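PDB 4XA8: D-isomer specific 2-hydroxyacid dehydrogenase NAD-binding from Xanthobacter autotrophicus, which probably binds a nicotinamide dinucleotide and acts as an NAD(P)-dependent oxidoreductase, perhaps on D-2-hydroxyacids or the matching 2-oxoacids. Local coordinates for residues G148-G153 with V202-P207; E211-M216 with R235-D240; A243-L248 with S270-M275. All coordinates share one frame; numbering follows the deposited sequence.

Interaction 1 of 3, residues G148-G153 with V202-P207; sequences GVLGLG and VVVMLP
Val203 N donates to Gly148 O over 2.7 Å, with the N-H almost on the line of the C=O bond (C=O...N angle 171°). Val203 then accepts in turn: Leu150 N reaches Val203 O at 2.8 Å, the donor tilted 19° from the carbonyl plane. The third bond, from Met205 N to Leu150 O at 2.8 Å, lies in the plane of its carbonyl. These bonds pair two parallel strands, 148-150 and 202-204, at the centre of a Rossmann-type sheet. Further along, a water joins the two segments, donating to Met205 O and accepting a weak bond from Gly153 N, the N-cap of helix 154-165.

Packing follows the strand alternation. On one face Val149 CG1 touches the sulfur of Met205, SD, at 3.7 Å; the thioether is flexible and apolar enough to fill the place beside a branched valine. On the face of Leu150 and Val204, Leu150 has CG anti to its backbone N (chi1 -176°), which sets the isobutyl group against Leu206, with Leu206 CD1 3.6 Å from Leu150 CG. Leu206 CD2 lies over the CA of Gly151. Glycine suits that place twice over: a CB would run into Met205 O, and at its backbone angles it would also be jammed against the preceding carbonyl. Gly151 and Gly153 fit the first two glycines of the GxGxxG dinucleotide-binding pattern, and Leu152 between them contacts NADPH in a structure of this protein.

Strand 169-174 bonds to the far edge of 146-150, and strand 228-232 flanks 201-204. Helices 154-165 and 103-119 cover the face of Val149, Val203 and Met205, Val149 meeting Ala160 and Leu163 while Val203 meets Val111 and Val115.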
loop_
_atom_site.group_PDB
_atom_site.type_symbol
_atom_site.label_atom_id
_atom_site.label_comp_id
_atom_site.label_asym_id
_atom_site.label_seq_id
_atom_site.Cartn_x
_atom_site.Cartn_y
_atom_site.Cartn_z
ATOM N N GLY A 148 -15.520 1.960 -3.279
ATOM C CA GLY A 148 -16.625 2.381 -2.445
ATOM C C GLY A 148 -16.183 2.370 -0.989
ATOM O O GLY A 148 -15.759 1.319 -0.469
ATOM N N VAL A 149 -16.349 3.492 -0.300
ATOM C CA VAL A 149 -16.114 3.546 1.165
ATOM C C VAL A 149 -17.488 3.524 1.898
ATOM O O VAL A 149 -18.298 4.451 1.717
ATOM C CB VAL A 149 -15.336 4.839 1.508
ATOM C CG1 VAL A 149 -15.046 4.947 3.007
ATOM C CG2 VAL A 149 -14.040 4.883 0.772
ATOM N N LEU A 150 -17.756 2.451 2.644
ATOM C CA LEU A 150 -18.980 2.262 3.390
ATOM C C LEU A 150 -18.785 2.872 4.778
ATOM O O LEU A 150 -18.111 2.304 5.624
ATOM C CB LEU A 150 -19.325 0.763 3.419
ATOM C CG LEU A 150 -20.613 0.335 4.057
ATOM C CD1 LEU A 150 -21.799 0.674 3.164
ATOM C CD2 LEU A 150 -20.560 -1.163 4.310
ATOM N N GLY A 151 -19.349 4.055 4.993
ATOM C CA GLY A 151 -19.269 4.798 6.259
ATOM C C GLY A 151 -18.503 6.070 6.029
ATOM O O GLY A 151 -17.381 6.000 5.538
ATOM N N LEU A 152 -19.126 7.237 6.286
ATOM C CA LEU A 152 -18.434 8.519 6.056
ATOM C C LEU A 152 -18.445 9.429 7.254
ATOM O O LEU A 152 -18.684 10.637 7.134
ATOM C CB LEU A 152 -19.022 9.255 4.845
ATOM C CG LEU A 152 -18.952 8.583 3.479
ATOM C CD1 LEU A 152 -19.803 9.395 2.483
ATOM C CD2 LEU A 152 -17.515 8.449 2.968
ATOM N N GLY A 153 -18.191 8.827 8.411
ATOM C CA GLY A 153 -17.838 9.551 9.636
ATOM C C GLY A 153 -16.446 10.127 9.512
ATOM O O GLY A 153 -15.895 10.160 8.430
ATOM N N VAL A 202 -14.494 -2.600 -2.097
ATOM C CA VAL A 202 -15.317 -1.944 -1.077
ATOM C C VAL A 202 -14.540 -1.890 0.245
ATOM O O VAL A 202 -13.808 -2.828 0.589
ATOM C CB VAL A 202 -16.730 -2.606 -0.929
ATOM C CG1 VAL A 202 -16.603 -4.005 -0.401
ATOM C CG2 VAL A 202 -17.640 -1.828 0.009
ATOM N N VAL A 203 -14.625 -0.741 0.937
ATOM C CA VAL A 203 -13.921 -0.545 2.264
ATOM C C VAL A 203 -14.958 -0.345 3.344
ATOM O O VAL A 203 -15.693 0.663 3.360
ATOM C CB VAL A 203 -12.915 0.620 2.279
ATOM C CG1 VAL A 203 -12.078 0.574 3.534
ATOM C CG2 VAL A 203 -12.024 0.615 1.052
ATOM N N VAL A 204 -15.051 -1.292 4.258
ATOM C CA VAL A 204 -15.979 -1.137 5.399
ATOM C C VAL A 204 -15.345 -0.269 6.507
ATOM O O VAL A 204 -14.328 -0.657 7.126
ATOM C CB VAL A 204 -16.332 -2.478 6.039
ATOM C CG1 VAL A 204 -17.389 -2.268 7.138
ATOM C CG2 VAL A 204 -16.864 -3.451 4.997
ATOM N N MET A 205 -15.931 0.895 6.755
ATOM C CA MET A 205 -15.471 1.842 7.753
ATOM C C MET A 205 -16.661 2.390 8.582
ATOM O O MET A 205 -16.684 3.573 8.959
ATOM C CB MET A 205 -14.729 3.023 7.118
ATOM C CG MET A 205 -13.626 2.575 6.202
ATOM S SD MET A 205 -12.604 3.967 5.654
ATOM C CE MET A 205 -11.801 4.365 7.184
ATOM N N LEU A 206 -17.647 1.534 8.856
ATOM C CA LEU A 206 -18.837 1.981 9.599
ATOM C C LEU A 206 -18.597 1.879 11.086
ATOM O O LEU A 206 -18.125 0.873 11.546
ATOM C CB LEU A 206 -20.011 1.088 9.267
ATOM C CG LEU A 206 -20.690 1.379 7.964
ATOM C CD1 LEU A 206 -21.486 0.153 7.582
ATOM C CD2 LEU A 206 -21.571 2.615 8.114
ATOM N N PRO A 207 -18.921 2.911 11.855
ATOM C CA PRO A 207 -18.946 2.622 13.307
ATOM C C PRO A 207 -19.981 1.545 13.646
ATOM O O PRO A 207 -21.013 1.487 12.956
ATOM C CB PRO A 207 -19.345 3.961 13.937
ATOM C CG PRO A 207 -20.020 4.721 12.853
ATOM C CD PRO A 207 -19.510 4.220 11.527
HETATM O O HOH W 1 -16.478 6.499 9.237
#

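Interaction 2 of 3, residues E211-M216 with R235-D240; sequences ETRGLM and RGPVVD
Pro237 O receives the N-H of Gly214 at 2.7 Å, in the plane of the carbonyl, and ties together two loops that follow neighbouring strands of the Rossmann-type domain. Gly214 stands in a type II beta turn from Thr212 to Leu215, closed by Leu215 N bonding to Thr212 O; its positive phi (58°) is the kind glycine adopts readily. The facing loop makes a short 3-10 segment, 236-238, whose last two carbonyls, of Pro237 and Val238, accept from the other loop. Just past the turn, Met216 N donates to Val238 O at 3.0 Å, nearly in line with the C=O bond. Leu215 N also comes close to Val238 O, but its angle is too poor for a bond. The return bond runs from Asp240 N to Met216 O, so Met216 both gives and receives and forms a single backbone bridge with Val239.

Side chains fill in around this backbone framework. Met216 CB meets Val239 CG2 at 3.9 Å, while the chain bends at chi2 and chi3 and carries its end away. Val238 sets both methyls about 4.0 Å from Thr212 O, a compact branched residue suited to a buried spot against strand 201-204. The hydroxyl of Thr212 looks back to its own loop, bonding to Pro207 O and Thr209 N, and OD1 of Asp240 caps Ala243 N at the start of helix 241-250. At the solvent-facing side, Arg213 bends at chi3 (-71°) and brings NH1 within 3.9 Å of Pro237 CB, the guanidinium oblique to that carbon.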
loop_
_atom_site.group_PDB
_atom_site.type_symbol
_atom_site.label_atom_id
_atom_site.label_comp_id
_atom_site.label_asym_id
_atom_site.label_seq_id
_atom_site.Cartn_x
_atom_site.Cartn_y
_atom_site.Cartn_z
ATOM N N GLU A 211 -27.870 -0.314 14.624
ATOM C CA GLU A 211 -28.283 -0.166 13.220
ATOM C C GLU A 211 -27.214 -0.615 12.165
ATOM O O GLU A 211 -27.545 -0.891 11.009
ATOM C CB GLU A 211 -28.709 1.285 12.978
ATOM C CG GLU A 211 -29.120 1.586 11.550
ATOM N N THR A 212 -25.941 -0.694 12.548
ATOM C CA THR A 212 -24.923 -1.167 11.612
ATOM C C THR A 212 -24.459 -2.566 11.926
ATOM O O THR A 212 -23.784 -3.159 11.107
ATOM C CB THR A 212 -23.696 -0.260 11.585
ATOM O OG1 THR A 212 -23.008 -0.338 12.851
ATOM C CG2 THR A 212 -24.100 1.159 11.246
ATOM N N ARG A 213 -24.814 -3.104 13.109
ATOM C CA ARG A 213 -24.385 -4.448 13.456
ATOM C C ARG A 213 -24.991 -5.375 12.431
ATOM O O ARG A 213 -26.163 -5.242 12.130
ATOM C CB ARG A 213 -24.832 -4.868 14.868
ATOM C CG ARG A 213 -24.543 -6.340 15.161
ATOM C CD ARG A 213 -25.177 -6.785 16.462
ATOM N NE ARG A 213 -24.462 -6.184 17.576
ATOM C CZ ARG A 213 -23.322 -6.640 18.075
ATOM N NH1 ARG A 213 -22.747 -7.740 17.596
ATOM N NH2 ARG A 213 -22.760 -5.983 19.075
ATOM N N GLY A 214 -24.179 -6.266 11.869
ATOM C CA GLY A 214 -24.619 -7.189 10.822
ATOM C C GLY A 214 -25.193 -6.569 9.544
ATOM O O GLY A 214 -25.927 -7.236 8.800
ATOM N N LEU A 215 -24.866 -5.316 9.253
ATOM C CA LEU A 215 -25.392 -4.688 8.032
ATOM C C LEU A 215 -24.845 -5.365 6.775
ATOM O O LEU A 215 -25.576 -5.519 5.806
ATOM C CB LEU A 215 -25.055 -3.218 8.024
ATOM C CG LEU A 215 -25.613 -2.364 6.881
ATOM C CD1 LEU A 215 -27.023 -1.937 7.163
ATOM C CD2 LEU A 215 -24.762 -1.130 6.656
ATOM N N MET A 216 -23.558 -5.731 6.764
ATOM C CA MET A 216 -22.967 -6.454 5.636
ATOM C C MET A 216 -23.219 -7.955 5.867
ATOM O O MET A 216 -22.330 -8.706 6.235
ATOM C CB MET A 216 -21.488 -6.111 5.448
ATOM C CG MET A 216 -21.224 -4.691 4.915
ATOM S SD MET A 216 -22.198 -4.250 3.418
ATOM C CE MET A 216 -21.404 -5.451 2.362
ATOM N N ARG A 235 -15.124 -3.101 12.297
ATOM C CA ARG A 235 -15.368 -3.970 13.443
ATOM C C ARG A 235 -15.875 -5.265 12.795
ATOM O O ARG A 235 -16.620 -5.235 11.775
ATOM C CB ARG A 235 -16.415 -3.398 14.432
ATOM C CG ARG A 235 -16.007 -2.165 15.222
ATOM C CD ARG A 235 -14.761 -2.404 16.067
ATOM N N GLY A 236 -15.425 -6.391 13.348
ATOM C CA GLY A 236 -15.772 -7.705 12.818
ATOM C C GLY A 236 -17.258 -7.868 12.531
ATOM O O GLY A 236 -17.604 -8.292 11.422
ATOM N N PRO A 237 -18.133 -7.473 13.503
ATOM C CA PRO A 237 -19.571 -7.747 13.442
ATOM C C PRO A 237 -20.454 -6.748 12.652
ATOM O O PRO A 237 -21.664 -6.985 12.570
ATOM C CB PRO A 237 -19.973 -7.756 14.924
ATOM C CG PRO A 237 -19.131 -6.706 15.508
ATOM C CD PRO A 237 -17.800 -6.772 14.764
ATOM N N VAL A 238 -19.896 -5.657 12.103
ATOM C CA VAL A 238 -20.592 -4.896 11.038
ATOM C C VAL A 238 -20.787 -5.862 9.883
ATOM O O VAL A 238 -21.707 -5.746 9.078
ATOM C CB VAL A 238 -19.750 -3.671 10.546
ATOM C CG1 VAL A 238 -20.238 -3.188 9.190
ATOM C CG2 VAL A 238 -19.826 -2.543 11.566
ATOM N N VAL A 239 -19.867 -6.806 9.790
ATOM C CA VAL A 239 -19.867 -7.796 8.757
ATOM C C VAL A 239 -20.263 -9.127 9.357
ATOM O O VAL A 239 -19.788 -9.488 10.437
ATOM C CB VAL A 239 -18.484 -7.862 8.085
ATOM C CG1 VAL A 239 -18.444 -8.961 7.050
ATOM C CG2 VAL A 239 -18.182 -6.532 7.411
ATOM N N ASP A 240 -21.163 -9.838 8.680
ATOM C CA ASP A 240 -21.477 -11.220 9.050
ATOM C C ASP A 240 -20.344 -12.126 8.585
ATOM O O ASP A 240 -20.178 -12.336 7.397
ATOM C CB ASP A 240 -22.795 -11.652 8.389
ATOM C CG ASP A 240 -23.305 -12.969 8.903
ATOM O OD1 ASP A 240 -22.779 -14.025 8.514
ATOM O OD2 ASP A 240 -24.260 -12.956 9.690
#

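Interaction 3 of 3, residues A243-L248 with S270-M275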
loop_
_atom_site.group_PDB
_atom_site.type_symbol
_atom_site.label_atom_id
_atom_site.label_comp_id
_atom_site.label_asym_id
_atom_site.label_seq_id
_atom_site.Cartn_x
_atom_site.Cartn_y
_atom_site.Cartn_z
ATOM N N ALA A 243 -21.189 -15.244 6.468
ATOM C CA ALA A 243 -21.592 -14.900 5.098
ATOM C C ALA A 243 -20.399 -14.467 4.236
ATOM O O ALA A 243 -20.343 -14.763 3.050
ATOM C CB ALA A 243 -22.657 -13.801 5.109
ATOM N N LEU A 244 -19.473 -13.737 4.839
ATOM C CA LEU A 244 -18.225 -13.350 4.168
ATOM C C LEU A 244 -17.412 -14.579 3.721
ATOM O O LEU A 244 -16.958 -14.678 2.585
ATOM C CB LEU A 244 -17.383 -12.428 5.082
ATOM C CG LEU A 244 -16.015 -12.021 4.495
ATOM C CD1 LEU A 244 -16.147 -11.194 3.237
ATOM C CD2 LEU A 244 -15.170 -11.246 5.513
ATOM N N ILE A 245 -17.242 -15.533 4.604
ATOM C CA ILE A 245 -16.511 -16.735 4.249
ATOM C C ILE A 245 -17.190 -17.461 3.123
ATOM O O ILE A 245 -16.517 -17.934 2.213
ATOM C CB ILE A 245 -16.324 -17.648 5.474
ATOM C CG1 ILE A 245 -15.266 -17.014 6.396
ATOM C CG2 ILE A 245 -15.877 -19.048 5.072
ATOM C CD1 ILE A 245 -15.384 -17.472 7.830
ATOM N N ALA A 246 -18.522 -17.500 3.156
ATOM C CA ALA A 246 -19.289 -18.154 2.107
ATOM C C ALA A 246 -19.090 -17.474 0.751
ATOM O O ALA A 246 -18.828 -18.139 -0.256
ATOM C CB ALA A 246 -20.774 -18.229 2.475
ATOM N N ALA A 247 -19.128 -16.155 0.737
ATOM C CA ALA A 247 -18.887 -15.397 -0.510
ATOM C C ALA A 247 -17.464 -15.569 -1.069
ATOM O O ALA A 247 -17.258 -15.595 -2.279
ATOM C CB ALA A 247 -19.213 -13.930 -0.292
ATOM N N LEU A 248 -16.494 -15.700 -0.177
ATOM C CA LEU A 248 -15.133 -15.960 -0.566
ATOM C C LEU A 248 -15.004 -17.362 -1.157
ATOM O O LEU A 248 -14.307 -17.553 -2.149
ATOM C CB LEU A 248 -14.200 -15.800 0.644
ATOM C CG LEU A 248 -13.861 -14.349 1.014
ATOM C CD1 LEU A 248 -13.213 -14.206 2.384
ATOM C CD2 LEU A 248 -12.944 -13.766 -0.040
ATOM N N SER A 270 -10.083 -20.721 12.284
ATOM C CA SER A 270 -10.755 -19.984 11.257
ATOM C C SER A 270 -10.272 -20.386 9.864
ATOM O O SER A 270 -9.072 -20.468 9.619
ATOM C CB SER A 270 -10.515 -18.478 11.446
ATOM O OG SER A 270 -11.058 -17.732 10.357
ATOM N N PRO A 271 -11.195 -20.536 8.908
ATOM C CA PRO A 271 -10.803 -20.816 7.515
ATOM C C PRO A 271 -10.099 -19.645 6.808
ATOM O O PRO A 271 -9.440 -19.830 5.791
ATOM C CB PRO A 271 -12.133 -21.149 6.843
ATOM C CG PRO A 271 -13.158 -20.436 7.659
ATOM C CD PRO A 271 -12.646 -20.369 9.058
ATOM N N LEU A 272 -10.195 -18.460 7.377
ATOM C CA LEU A 272 -9.538 -17.284 6.813
ATOM C C LEU A 272 -8.007 -17.350 6.802
ATOM O O LEU A 272 -7.360 -16.877 5.842
ATOM C CB LEU A 272 -10.008 -16.032 7.544
ATOM C CG LEU A 272 -11.478 -15.720 7.510
ATOM C CD1 LEU A 272 -11.836 -14.637 8.513
ATOM C CD2 LEU A 272 -11.939 -15.281 6.147
ATOM N N TRP A 273 -7.412 -17.987 7.796
ATOM C CA TRP A 273 -5.942 -18.035 7.848
ATOM C C TRP A 273 -5.324 -18.673 6.590
ATOM O O TRP A 273 -4.340 -18.156 6.044
ATOM C CB TRP A 273 -5.416 -18.809 9.057
ATOM C CG TRP A 273 -5.646 -18.240 10.415
ATOM C CD1 TRP A 273 -6.519 -18.706 11.347
ATOM C CD2 TRP A 273 -4.962 -17.133 11.027
ATOM N NE1 TRP A 273 -6.435 -17.952 12.496
ATOM C CE2 TRP A 273 -5.482 -16.984 12.322
ATOM C CE3 TRP A 273 -3.940 -16.258 10.606
ATOM C CZ2 TRP A 273 -5.009 -16.008 13.203
ATOM C CZ3 TRP A 273 -3.507 -15.273 11.461
ATOM C CH2 TRP A 273 -4.033 -15.163 12.750
ATOM N N ALA A 274 -5.877 -19.807 6.150
ATOM C CA ALA A 274 -5.266 -20.549 5.055
ATOM C C ALA A 274 -5.725 -20.105 3.692
ATOM O O ALA A 274 -5.281 -20.654 2.714
ATOM C CB ALA A 274 -5.517 -22.050 5.206
ATOM N N MET A 275 -6.599 -19.109 3.607
ATOM C CA MET A 275 -7.043 -18.648 2.297
ATOM C C MET A 275 -5.979 -17.779 1.618
ATOM O O MET A 275 -5.674 -16.679 2.083
ATOM C CB MET A 275 -8.326 -17.853 2.431
ATOM C CG MET A 275 -9.488 -18.691 2.867
ATOM S SD MET A 275 -11.046 -17.778 2.714
ATOM C CE MET A 275 -12.037 -19.022 3.508
#
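Ile245 carries much of this contact, splitting its branches among three residues of the 270-275 loop. Its CD1 touches Pro271 CG at 3.7 Å, its CG1 meets Leu272 CD2 at 3.8 Å, and its CG2 reaches the terminal methyl of Met275, CE, at 4.1 Å. The arrangement is helix-to-loop packing in the Rossmann-type domain: helix 241-250 presents one side to the connection between strands 253-258 and 278-280. One helical turn further on, Leu248 adds CD1, which lies 4.1 Å from Leu272 CD2 and 4.2 Å from Met275 SD. Leu272 CD2 thus touches both helix residues, while Met275 crosses Ile245 at about a right angle. No hydrogen bond spans the segments, and aliphatic groups of differing shape suit an interface made by van der Waals contact alone.

The torsions explain the reach. Ile245 has CG1 anti to its carbonyl carbon (chi1 -73°), which leaves CG2 anti to the backbone N and spreads the branches over Leu272 and Met275. Met275 stays extended beyond CG, a long unbranched chain that brings its sulfur and methyl up to the helix.

Behind these groups, two overlapping type I turns, Ser270 to Trp273 and Leu272 to Met275, curl the loop so that Pro271 and Met275 point toward the helix, while Leu272 starts off to the side and brings only its end near. Leu272 and Leu248 also pack on strand 253-258, through Leu258 and Ile253 respectively. Trp273 O accepts from Gln129 NE2 of the second subunit, so this loop borders the dimer interface. A serine opens the first turn fittingly, because its hydroxyl can hold the backbone two residues ahead: in an ST turn, Leu272 N donates to Ser270 OG at 3.2 Å.

Along the chain the three contacts come in series, all within the nucleotide-binding domain. Interaction 1 lies in the middle of its parallel sheet; interaction 2, centred about 11 Å away, joins loops that follow strands 201-204 and 228-232; the centre of interaction 3, toward the edge strand 278-280, is about 16 Å from that of interaction 2 and about 21 Å from that of interaction 1. Interactions 1 and 2 touch directly, through Leu150 with Met216, Val204 with Val238 and Leu206 with Leu215. Interactions 2 and 3 meet where Val239 packs on Leu244, whereas 1 and 3 do not touch. The set thus runs from the glycine-rich turn beside the cofactor site out to the loop near the second subunit.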